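Local coordinates for putative cell wall hydrolase phosphatase-associated protein (PDB 7CFL) that probably acts as a cysteine endopeptidase that cleaves peptides of the bacterial cell wall, this chain being the NlpC/P60 catalytic domain of a Clostridioides difficile autolysin, at residues A[82-87]-A[125-130]; A[59-64]-A[92-97]. All coordinates share one frame; numbering follows the deposited sequence.

Contact 1 (A[82-87]-A[125-130]); sequences VFFDTQ and SYYSSR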
ATOM      1  N   VAL A  82      -1.996  -4.332  -1.206  1.00 19.09           N
ATOM      2  CA  VAL A  82      -1.878  -4.733  -2.632  0.60 18.70           C
ATOM      3  C   VAL A  82      -0.453  -4.421  -3.072  1.00 21.20           C
ATOM      4  O   VAL A  82       0.066  -3.359  -2.675  1.00 22.16           O
ATOM      5  CB  VAL A  82      -2.941  -4.042  -3.507  1.00 21.85           C
ATOM      6  CG1 VAL A  82      -4.306  -4.695  -3.321  1.00 27.71           C
ATOM      7  CG2 VAL A  82      -2.962  -2.528  -3.307  1.00 24.72           C
ATOM      8  N   PHE A  83       0.188  -5.327  -3.791  1.00 18.66           N
ATOM      9  CA  PHE A  83       1.639  -5.275  -4.130  1.00 19.97           C
ATOM     10  C   PHE A  83       1.841  -5.215  -5.657  1.00 22.17           C
ATOM     11  O   PHE A  83       1.151  -5.844  -6.476  1.00 23.30           O
ATOM     12  CB  PHE A  83       2.369  -6.467  -3.515  1.00 22.12           C
ATOM     13  CG  PHE A  83       2.229  -6.528  -2.022  1.00 19.40           C
ATOM     14  CD1 PHE A  83       3.029  -5.683  -1.245  1.00 20.29           C
ATOM     15  CD2 PHE A  83       1.223  -7.236  -1.377  1.00 20.36           C
ATOM     16  CE1 PHE A  83       2.886  -5.643   0.128  1.00 21.52           C
ATOM     17  CE2 PHE A  83       1.089  -7.199   0.006  1.00 22.90           C
ATOM     18  CZ  PHE A  83       1.905  -6.373   0.755  1.00 20.00           C
ATOM     19  N   PHE A  84       2.858  -4.488  -6.087  1.00 21.92           N
ATOM     20  CA  PHE A  84       3.200  -4.251  -7.508  1.00 22.05           C
ATOM     21  C   PHE A  84       4.699  -4.386  -7.734  1.00 27.30           C
ATOM     22  O   PHE A  84       5.486  -4.185  -6.793  1.00 23.75           O
ATOM     23  CB  PHE A  84       2.717  -2.880  -7.965  1.00 24.09           C
ATOM     24  CG  PHE A  84       1.276  -2.615  -7.631  1.00 24.87           C
ATOM     25  CD1 PHE A  84       0.268  -2.863  -8.556  1.00 26.03           C
ATOM     26  CD2 PHE A  84       0.928  -2.223  -6.350  1.00 25.19           C
ATOM     27  CE1 PHE A  84      -1.051  -2.618  -8.215  1.00 25.61           C
ATOM     28  CE2 PHE A  84      -0.389  -1.987  -6.014  1.00 26.19           C
ATOM     29  CZ  PHE A  84      -1.377  -2.206  -6.941  1.00 28.09           C
ATOM     30  N   ASP A  85       5.075  -4.701  -8.967  1.00 32.85           N
ATOM     31  CA  ASP A  85       6.493  -4.721  -9.411  1.00 34.78           C
ATOM     32  C   ASP A  85       6.812  -3.420 -10.175  1.00 35.70           C
ATOM     33  O   ASP A  85       5.942  -2.535 -10.252  1.00 38.65           O
ATOM     34  CB  ASP A  85       6.792  -6.016 -10.180  1.00 33.21           C
ATOM     35  CG  ASP A  85       5.994  -6.229 -11.452  1.00 39.14           C
ATOM     36  OD1 ASP A  85       5.836  -7.404 -11.846  1.00 46.60           O
ATOM     37  OD2 ASP A  85       5.537  -5.230 -12.032  1.00 39.67           O
ATOM     38  N   THR A  86       8.035  -3.315 -10.712  1.00 44.02           N
ATOM     39  CA  THR A  86       8.549  -2.156 -11.506  1.00 50.79           C
ATOM     40  C   THR A  86       8.416  -2.511 -12.998  1.00 65.89           C
ATOM     41  O   THR A  86       8.442  -3.721 -13.327  1.00 65.80           O
ATOM     42  CB  THR A  86       9.945  -1.765 -10.996  1.00 52.08           C
ATOM     43  OG1 THR A  86       9.721  -1.079  -9.765  1.00 56.39           O
ATOM     44  CG2 THR A  86      10.758  -0.879 -11.917  1.00 42.55           C
ATOM     45  N   GLN A  87       8.258  -1.490 -13.850  1.00 72.22           N
ATOM     46  CA  GLN A  87       7.712  -1.596 -15.239  1.00 76.44           C
ATOM     47  C   GLN A  87       8.560  -2.537 -16.108  1.00 75.66           C
ATOM     48  O   GLN A  87       8.002  -3.561 -16.559  1.00 76.87           O
ATOM     49  CB  GLN A  87       7.562  -0.230 -15.927  1.00 76.68           C
ATOM     50  CG  GLN A  87       8.690   0.772 -15.682  1.00 82.29           C
ATOM     51  CD  GLN A  87       8.335   1.859 -14.695  1.00 84.66           C
ATOM     52  OE1 GLN A  87       8.719   3.016 -14.862  1.00 87.01           O
ATOM     53  NE2 GLN A  87       7.598   1.502 -13.653  1.00 70.91           N
ATOM     54  N   SER A 125      -4.411   1.440 -16.370  1.00 40.38           N
ATOM     55  CA  SER A 125      -3.436   0.799 -17.288  1.00 44.32           C
ATOM     56  C   SER A 125      -2.076   0.685 -16.589  1.00 48.86           C
ATOM     57  O   SER A 125      -1.462  -0.397 -16.684  1.00 56.85           O
ATOM     58  CB  SER A 125      -3.339   1.524 -18.610  1.00 53.66           C
ATOM     59  OG  SER A 125      -2.862   2.853 -18.446  1.00 55.58           O
ATOM     60  N   TYR A 126      -1.652   1.730 -15.869  1.00 41.95           N
ATOM     61  CA  TYR A 126      -0.319   1.786 -15.217  1.00 45.91           C
ATOM     62  C   TYR A 126      -0.185   0.667 -14.173  1.00 43.78           C
ATOM     63  O   TYR A 126       0.769  -0.140 -14.296  1.00 56.61           O
ATOM     64  CB  TYR A 126      -0.026   3.165 -14.617  1.00 48.72           C
ATOM     65  CG  TYR A 126       1.371   3.308 -14.059  1.00 63.30           C
ATOM     66  CD1 TYR A 126       2.469   2.770 -14.722  1.00 61.17           C
ATOM     67  CD2 TYR A 126       1.608   3.995 -12.874  1.00 64.36           C
ATOM     68  CE1 TYR A 126       3.754   2.895 -14.221  1.00 59.92           C
ATOM     69  CE2 TYR A 126       2.891   4.133 -12.359  1.00 62.65           C
ATOM     70  CZ  TYR A 126       3.966   3.579 -13.036  1.00 65.02           C
ATOM     71  OH  TYR A 126       5.232   3.702 -12.545  1.00 67.62           O
ATOM     72  N   TYR A 127      -1.090   0.590 -13.193  1.00 28.59           N
ATOM     73  CA  TYR A 127      -0.948  -0.364 -12.056  1.00 28.45           C
ATOM     74  C   TYR A 127      -1.335  -1.797 -12.460  1.00 32.72           C
ATOM     75  O   TYR A 127      -0.653  -2.726 -12.002  1.00 33.81           O
ATOM     76  CB  TYR A 127      -1.683   0.131 -10.811  1.00 31.93           C
ATOM     77  CG  TYR A 127      -1.090   1.403 -10.251  1.00 27.15           C
ATOM     78  CD1 TYR A 127       0.060   1.402  -9.475  1.00 32.65           C
ATOM     79  CD2 TYR A 127      -1.674   2.620 -10.529  1.00 26.23           C
ATOM     80  CE1 TYR A 127       0.596   2.579  -8.976  1.00 31.10           C
ATOM     81  CE2 TYR A 127      -1.149   3.809 -10.046  1.00 32.91           C
ATOM     82  CZ  TYR A 127      -0.004   3.789  -9.273  1.00 34.92           C
ATOM     83  OH  TYR A 127       0.522   4.964  -8.807  1.00 42.04           O
ATOM     84  N   SER A 128      -2.366  -1.988 -13.279  1.00 32.68           N
ATOM     85  CA  SER A 128      -2.989  -3.324 -13.472  1.00 31.97           C
ATOM     86  C   SER A 128      -1.944  -4.371 -13.917  1.00 32.11           C
ATOM     87  O   SER A 128      -1.898  -5.471 -13.322  1.00 32.44           O
ATOM     88  CB  SER A 128      -4.150  -3.263 -14.428  1.00 35.87           C
ATOM     89  OG  SER A 128      -4.882  -4.478 -14.376  1.00 38.53           O
ATOM     90  N   SER A 129      -1.107  -4.059 -14.909  1.00 30.32           N
ATOM     91  CA  SER A 129      -0.086  -4.999 -15.457  1.00 38.72           C
ATOM     92  C   SER A 129       1.037  -5.286 -14.436  1.00 32.52           C
ATOM     93  O   SER A 129       1.702  -6.330 -14.565  1.00 36.67           O
ATOM     94  CB  SER A 129       0.458  -4.498 -16.781  1.00 40.61           C
ATOM     95  OG  SER A 129       1.265  -3.342 -16.610  1.00 42.97           O
ATOM     96  N   ARG A 130       1.238  -4.411 -13.441  1.00 29.97           N
ATOM     97  CA  ARG A 130       2.324  -4.534 -12.430  1.00 29.08           C
ATOM     98  C   ARG A 130       1.834  -5.251 -11.161  1.00 29.45           C
ATOM     99  O   ARG A 130       2.687  -5.615 -10.313  1.00 27.94           O
ATOM    100  CB  ARG A 130       2.859  -3.141 -12.090  1.00 29.55           C
ATOM    101  CG  ARG A 130       3.505  -2.424 -13.265  1.00 31.98           C
ATOM    102  CD  ARG A 130       3.629  -0.933 -13.016  1.00 41.30           C
ATOM    103  NE  ARG A 130       4.498  -0.685 -11.885  1.00 44.12           N
ATOM    104  CZ  ARG A 130       4.312   0.236 -10.936  1.00 57.70           C
ATOM    105  NH1 ARG A 130       3.247   1.028 -10.942  1.00 62.07           N
ATOM    106  NH2 ARG A 130       5.199   0.353  -9.960  1.00 60.84           N
TER
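F84 and D85 meet R130 where strand 81-84, an inner strand of the antiparallel sheet of the NlpC/P60 fold, gives way to loop. A backbone hydrogen bond runs from D85 N to R130 O, 2.9 Å. It prolongs the pairing of strand 81-84 with strand 131-136, in which F83 bonds to V132 and N133. The CA-H of F84 adds a contact to the same R130 carbonyl oxygen, with CA 3.2 Å from O. In return, the R130 side chain grips D85 O: NE donates at 2.9 Å and NH2 makes a second, weak bond to the same oxygen. A bend at the CG-CD bond (chi3 63°) puts NE beside this acceptor, which lies 29° out of the guanidinium plane. The D85 carboxylate does not form a salt bridge here. Its OD2 instead lies against CA and CB of R130, 3.4 Å from CB.

The aromatic side of the contact is carried by F84, whose CB points toward segment 125-130. Y127 turns its ring edge to one face of the F84 ring in a T-shaped pair, with the planes 68° apart, and Y127 CD1 stands over that face toward the rim. F84 CE1 also packs on Y127 CB at 3.8 Å. The side chains of F84 and Y127, both buried, also touch M106 of strand 105-110.

Behind R130 lies the weakly bonded helix 125-128. R130 N bonds back to Y127 O, and F84 CD1 lies 3.6 Å from that same oxygen. Farther out, poorly ordered Q87 reaches Y126 through a weak bond from NE2 to OH, while R130 NH1 sits 3.3 Å above the Y126 ring plane, toward the rim.

Contact 2 (A[59-64]-A[92-97]); sequences RVSRDQ and GSVSHV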
ATOM      1  N   ARG A  59       8.874  -3.972   7.319  1.00 24.34           N
ATOM      2  CA  ARG A  59       9.293  -2.628   6.859  1.00 24.91           C
ATOM      3  C   ARG A  59       9.206  -2.481   5.344  1.00 24.11           C
ATOM      4  O   ARG A  59       8.661  -1.442   4.950  1.00 25.50           O
ATOM      5  CB  ARG A  59      10.702  -2.298   7.340  1.00 24.10           C
ATOM      6  CG  ARG A  59      11.227  -0.953   6.847  1.00 25.26           C
ATOM      7  CD  ARG A  59      10.330   0.200   7.256  1.00 27.13           C
ATOM      8  NE  ARG A  59      10.752   1.502   6.764  1.00 24.51           N
ATOM      9  CZ  ARG A  59      10.477   2.016   5.559  1.00 24.63           C
ATOM     10  NH1 ARG A  59       9.771   1.335   4.655  1.00 24.94           N
ATOM     11  NH2 ARG A  59      10.899   3.241   5.277  1.00 27.04           N
ATOM     12  N   VAL A  60       9.710  -3.434   4.538  1.00 22.74           N
ATOM     13  CA  VAL A  60       9.855  -3.191   3.068  1.00 22.85           C
ATOM     14  C   VAL A  60       8.756  -3.946   2.313  1.00 20.91           C
ATOM     15  O   VAL A  60       8.262  -4.979   2.821  1.00 22.62           O
ATOM     16  CB  VAL A  60      11.261  -3.502   2.515  1.00 24.75           C
ATOM     17  CG1 VAL A  60      12.330  -2.686   3.229  1.00 27.47           C
ATOM     18  CG2 VAL A  60      11.585  -4.975   2.566  1.00 29.21           C
ATOM     19  N   SER A  61       8.452  -3.459   1.120  1.00 20.59           N
ATOM     20  CA  SER A  61       7.308  -3.952   0.306  0.50 22.92           C
ATOM     21  C   SER A  61       7.442  -5.457   0.026  1.00 22.48           C
ATOM     22  O   SER A  61       6.424  -6.153   0.235  1.00 24.62           O
ATOM     23  CB  SER A  61       7.123  -3.139  -0.954  0.50 19.62           C
ATOM     24  OG  SER A  61       8.236  -3.235  -1.826  0.50 23.70           O
ATOM     25  N   ARG A  62       8.632  -5.948  -0.359  1.00 21.55           N
ATOM     26  CA  ARG A  62       8.854  -7.370  -0.735  1.00 22.55           C
ATOM     27  C   ARG A  62       8.592  -8.296   0.456  1.00 22.58           C
ATOM     28  O   ARG A  62       8.125  -9.436   0.225  1.00 26.23           O
ATOM     29  CB  ARG A  62      10.218  -7.607  -1.397  1.00 26.57           C
ATOM     30  CG  ARG A  62      11.437  -7.249  -0.567  1.00 33.38           C
ATOM     31  CD  ARG A  62      12.660  -6.966  -1.438  1.00 43.49           C
ATOM     32  NE  ARG A  62      13.741  -6.373  -0.652  1.00 46.69           N
ATOM     33  CZ  ARG A  62      14.041  -5.069  -0.558  1.00 47.86           C
ATOM     34  NH1 ARG A  62      13.364  -4.143  -1.219  1.00 48.97           N
ATOM     35  NH2 ARG A  62      15.042  -4.692   0.220  1.00 57.95           N
ATOM     36  N   ASP A  63       8.824  -7.842   1.678  1.00 22.15           N
ATOM     37  CA  ASP A  63       8.603  -8.615   2.925  1.00 21.00           C
ATOM     38  C   ASP A  63       7.124  -8.493   3.329  1.00 20.00           C
ATOM     39  O   ASP A  63       6.521  -9.511   3.716  1.00 19.95           O
ATOM     40  CB  ASP A  63       9.572  -8.116   4.014  1.00 20.45           C
ATOM     41  CG  ASP A  63      11.035  -8.431   3.700  1.00 24.12           C
ATOM     42  OD1 ASP A  63      11.263  -9.329   2.911  1.00 30.75           O
ATOM     43  OD2 ASP A  63      11.962  -7.734   4.221  1.00 27.04           O
ATOM     44  N   GLN A  64       6.510  -7.318   3.193  1.00 21.08           N
ATOM     45  CA  GLN A  64       5.060  -7.148   3.468  1.00 19.05           C
ATOM     46  C   GLN A  64       4.297  -8.106   2.539  1.00 20.37           C
ATOM     47  O   GLN A  64       3.344  -8.712   3.017  1.00 20.22           O
ATOM     48  CB  GLN A  64       4.599  -5.712   3.285  1.00 17.72           C
ATOM     49  CG  GLN A  64       5.247  -4.723   4.252  1.00 17.25           C
ATOM     50  CD  GLN A  64       4.576  -3.386   4.077  1.00 19.30           C
ATOM     51  OE1 GLN A  64       3.648  -3.198   3.297  1.00 19.01           O
ATOM     52  NE2 GLN A  64       5.115  -2.382   4.740  1.00 18.37           N
ATOM     53  N   GLY A  92      10.359  -9.419 -11.522  1.00 67.55           N
ATOM     54  CA  GLY A  92       8.998  -9.527 -10.960  1.00 62.93           C
ATOM     55  C   GLY A  92       9.014  -9.241  -9.462  1.00 49.12           C
ATOM     56  O   GLY A  92       7.996  -9.516  -8.784  1.00 47.97           O
ATOM     57  N   SER A  93      10.124  -8.694  -8.951  1.00 44.69           N
ATOM     58  CA  SER A  93      10.315  -8.394  -7.505  0.70 41.25           C
ATOM     59  C   SER A  93       9.317  -7.308  -7.087  1.00 32.42           C
ATOM     60  O   SER A  93       9.154  -6.325  -7.837  1.00 36.66           O
ATOM     61  CB  SER A  93      11.735  -7.987  -7.198  0.70 44.89           C
ATOM     62  OG  SER A  93      11.880  -7.669  -5.822  0.70 48.75           O
ATOM     63  N   VAL A  94       8.630  -7.509  -5.962  1.00 30.80           N
ATOM     64  CA  VAL A  94       7.702  -6.496  -5.397  1.00 25.97           C
ATOM     65  C   VAL A  94       8.528  -5.265  -4.975  1.00 25.48           C
ATOM     66  O   VAL A  94       9.542  -5.442  -4.289  1.00 31.22           O
ATOM     67  CB  VAL A  94       6.895  -7.076  -4.227  1.00 25.00           C
ATOM     68  CG1 VAL A  94       6.167  -5.986  -3.455  1.00 27.69           C
ATOM     69  CG2 VAL A  94       5.926  -8.165  -4.703  1.00 24.19           C
ATOM     70  N   SER A  95       8.104  -4.091  -5.423  1.00 26.64           N
ATOM     71  CA  SER A  95       8.771  -2.782  -5.191  1.00 29.02           C
ATOM     72  C   SER A  95       7.778  -1.686  -4.746  1.00 27.48           C
ATOM     73  O   SER A  95       8.234  -0.537  -4.481  1.00 29.90           O
ATOM     74  CB  SER A  95       9.498  -2.376  -6.444  1.00 30.61           C
ATOM     75  OG  SER A  95       8.609  -2.355  -7.556  1.00 33.68           O
ATOM     76  N   HIS A  96       6.475  -1.989  -4.666  1.00 27.93           N
ATOM     77  CA  HIS A  96       5.439  -0.992  -4.289  0.50 24.69           C
ATOM     78  C   HIS A  96       4.285  -1.685  -3.561  1.00 21.79           C
ATOM     79  O   HIS A  96       4.052  -2.912  -3.747  1.00 23.47           O
ATOM     80  CB  HIS A  96       4.980  -0.191  -5.519  0.50 25.05           C
ATOM     81  CG  HIS A  96       4.250   1.066  -5.179  0.50 23.30           C
ATOM     82  ND1 HIS A  96       4.874   2.159  -4.561  0.50 22.71           N
ATOM     83  CD2 HIS A  96       2.953   1.402  -5.343  0.50 23.03           C
ATOM     84  CE1 HIS A  96       3.981   3.110  -4.391  0.50 22.10           C
ATOM     85  NE2 HIS A  96       2.785   2.666  -4.859  0.50 23.87           N
ATOM     86  N   VAL A  97       3.596  -0.932  -2.726  1.00 22.33           N
ATOM     87  CA  VAL A  97       2.467  -1.434  -1.896  1.00 19.58           C
ATOM     88  C   VAL A  97       1.527  -0.262  -1.652  1.00 19.48           C
ATOM     89  O   VAL A  97       2.007   0.882  -1.410  1.00 19.36           O
ATOM     90  CB  VAL A  97       2.954  -2.043  -0.562  1.00 19.42           C
ATOM     91  CG1 VAL A  97       3.764  -1.065   0.300  1.00 17.63           C
ATOM     92  CG2 VAL A  97       1.829  -2.585   0.280  1.00 22.55           C
TER
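S61 and V94 bring the short helix 61-64 against the entrance to strand 96-102, on the helix-facing side of the papain-like NlpC/P60 fold. No hydrogen bond links the two segments, so the contact rests on van der Waals packing.

Aliphatic groups pack mainly on backbone carbonyls. V94 holds CG1 anti to its backbone N (chi1 168°), and this methyl lies 3.7 Å from both C and O of S61. R62 adds its CB, 3.7 Å from V94 O, while the rest of its side chain leads away. Deeper in, S61 CB approaches V97 CG1 at 4.1 Å.

Polar atoms meet segment 92-97 without bonding to it. In one of its two modelled conformers, S61 OG lies against the backbone at S95, 3.3 Å from its C. The S61 backbone N, just after the N-cap position held by V60, hydrogen-bonds a citrate that probably came from crystallisation, which suggests that the helix start can receive an anion. Q64 crosses V97 at about a right angle; its amide is satisfied by T45 OG1 at OE1 and by the carbonyls of P58 and S42 at NE2.

The backbone of segment 92-97 is shaped by a classic beta bulge, with S95 and H96 both opposite F84. H96, whose CB points away from helix 61-64, touches C41 and, in one of two modelled conformers, bonds through NE2 to H108 ND1, consistent with the Cys-His-His triad of this family. Next along the strand, V97 turns back toward the helix, with CG2 3.6 Å and CG1 3.7 Å from Q64 OE1.

Both contacts involve neighbouring strands of one sheet: contact 1 uses strand 81-84 and contact 2 strand 96-102. They meet where F84 O accepts from S95 N, where T86 OG1 bonds S95 OG, and where F83 packs on V97. Each has a buried part (F84, Y127 and R130; S61, Q64 and V97) and an exposed rim (Q87 and Y126; R62), but their chemistry differs. Contact 1, farther from the chain centre, joins the strand end to the turn before strand 131-136 through hydrogen bonds and a ring pair. Contact 2 sets a helical turn against the lead-in and first residues of strand 96-102 without any cross-bond, close to the probable catalytic C41 and H96. F83 also touches V94, N133 and R135.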